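PDB 6YIG: calcium-binding EF hand family protein from Arabidopsis thaliana, which binds calcium and probably acts as an endocytic adaptor of the TPLATE complex, here represented by its N-terminal EH domain. Local coordinates for residues A[66-69]-A[70-73]. Numbering follows the deposited sequence.
Sequences NFYN and SLRL
Asn69 and Arg72, one helical turn apart on helix 64-78, meet through Asn69 OD1 and Arg72 NH1, 3.1 Å apart. The N-H...O angle of 133° marks a weak hydrogen bond; the oxygen lies at the guanidinium edge, near its plane, while the amide plane is turned 61° from it. The arginine chain is extended from CG to NE, and Arg72 NH1 also comes to 3.5 Å from Tyr68 CB. Phe13 adds a cation-pi contact to Arg72, and the Tyr68 hydroxyl is hydrogen-bonded to Arg64 NH1, one turn earlier.

On the buried side, Leu71 lies over one face of Phe67: its CG sits 4.2 Å from the ring centroid, a CH-pi contact offset toward the rim, and its CD1 comes within 3.6 Å of Phe67 CE2. Exchanging Phe67 for an alanine would probably open a gap beside Leu71 and Phe36, whose ring meets Phe67 edge-to-face.

The carbonyl oxygen of Phe67 accepts from Leu71 N at 2.9 Å; in the conformer described here, Ser70 OG also donates to it at 2.8 Å, in the carbonyl plane on a lone pair. OG stands between the backbone N and the carbonyl carbon (chi1 79°), which brings it back to that oxygen. The serine side chain packs on helices 30-37 and 44-54. In that conformer the hydroxyl's proton is spent on its own helix, which lets a polar side chain face the interior.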
loop_
_atom_site.group_PDB
_atom_site.type_symbol
_atom_site.label_atom_id
_atom_site.label_comp_id
_atom_site.label_asym_id
_atom_site.label_seq_id
_atom_site.Cartn_x
_atom_site.Cartn_y
_atom_site.Cartn_z
ATOM N N ASN A 66 -7.926 0.270 -1.537
ATOM C CA ASN A 66 -6.980 1.384 -1.434
ATOM C C ASN A 66 -5.673 0.924 -0.787
ATOM O O ASN A 66 -4.571 1.375 -1.152
ATOM C CB ASN A 66 -7.525 2.522 -0.553
ATOM C CG ASN A 66 -8.838 3.135 -1.005
ATOM O OD1 ASN A 66 -9.596 3.620 -0.147
ATOM N ND2 ASN A 66 -9.087 3.207 -2.309
ATOM N N PHE A 67 -5.789 0.116 0.267
ATOM C CA PHE A 67 -4.609 -0.354 0.970
ATOM C C PHE A 67 -3.814 -1.315 0.109
ATOM O O PHE A 67 -2.578 -1.243 0.074
ATOM C CB PHE A 67 -4.979 -1.008 2.298
ATOM C CG PHE A 67 -3.787 -1.421 3.113
ATOM C CD1 PHE A 67 -2.964 -0.475 3.682
ATOM C CD2 PHE A 67 -3.473 -2.748 3.282
ATOM C CE1 PHE A 67 -1.843 -0.867 4.426
ATOM C CE2 PHE A 67 -2.361 -3.140 4.018
ATOM C CZ PHE A 67 -1.566 -2.199 4.599
ATOM N N TYR A 68 -4.492 -2.214 -0.603
ATOM C CA TYR A 68 -3.753 -3.085 -1.507
ATOM C C TYR A 68 -3.025 -2.257 -2.557
ATOM O O TYR A 68 -1.886 -2.568 -2.925
ATOM C CB TYR A 68 -4.664 -4.103 -2.175
ATOM C CG TYR A 68 -5.227 -5.238 -1.340
ATOM C CD1 TYR A 68 -5.180 -5.247 0.046
ATOM C CD2 TYR A 68 -5.866 -6.279 -1.974
ATOM C CE1 TYR A 68 -5.760 -6.270 0.766
ATOM C CE2 TYR A 68 -6.438 -7.306 -1.273
ATOM C CZ TYR A 68 -6.365 -7.301 0.108
ATOM O OH TYR A 68 -6.955 -8.366 0.781
ATOM N N ASN A 69 -3.661 -1.194 -3.053
ATOM C CA ASN A 69 -2.973 -0.326 -3.998
ATOM C C ASN A 69 -1.781 0.374 -3.352
ATOM O O ASN A 69 -0.727 0.526 -3.982
ATOM C CB ASN A 69 -3.923 0.704 -4.596
ATOM C CG ASN A 69 -4.843 0.112 -5.650
ATOM O OD1 ASN A 69 -4.525 -0.888 -6.285
ATOM N ND2 ASN A 69 -5.980 0.733 -5.842
ATOM N N SER A 70 -1.904 0.785 -2.087
ATOM C CA SER A 70 -0.732 1.378 -1.435
ATOM C C SER A 70 0.385 0.353 -1.289
ATOM O O SER A 70 1.561 0.709 -1.367
ATOM C CB SER A 70 -1.091 1.978 -0.074
ATOM O OG SER A 70 -1.217 1.007 0.961
ATOM N N LEU A 71 0.040 -0.911 -1.065
ATOM C CA LEU A 71 1.046 -1.975 -1.003
ATOM C C LEU A 71 1.737 -2.152 -2.352
ATOM O O LEU A 71 2.962 -2.345 -2.420
ATOM C CB LEU A 71 0.380 -3.286 -0.567
ATOM C CG LEU A 71 -0.047 -3.359 0.908
ATOM C CD1 LEU A 71 -0.915 -4.622 1.105
ATOM C CD2 LEU A 71 1.115 -3.309 1.873
ATOM N N ARG A 72 0.963 -2.092 -3.446
ATOM C CA ARG A 72 1.542 -2.210 -4.777
ATOM C C ARG A 72 2.497 -1.065 -5.059
ATOM O O ARG A 72 3.575 -1.270 -5.619
ATOM C CB ARG A 72 0.443 -2.255 -5.844
ATOM C CG ARG A 72 -0.415 -3.485 -5.781
ATOM C CD ARG A 72 -1.532 -3.490 -6.833
ATOM N NE ARG A 72 -2.279 -4.744 -6.720
ATOM C CZ ARG A 72 -3.454 -4.877 -6.105
ATOM N NH1 ARG A 72 -4.092 -3.838 -5.598
ATOM N NH2 ARG A 72 -3.999 -6.071 -6.007
ATOM N N LEU A 73 2.108 0.154 -4.705
ATOM C CA LEU A 73 3.002 1.286 -4.909
ATOM C C LEU A 73 4.254 1.142 -4.062
ATOM O O LEU A 73 5.345 1.541 -4.502
ATOM C CB LEU A 73 2.264 2.570 -4.598
ATOM C CG LEU A 73 1.169 2.936 -5.586
ATOM C CD1 LEU A 73 0.353 4.117 -5.071
ATOM C CD2 LEU A 73 1.732 3.221 -6.972
#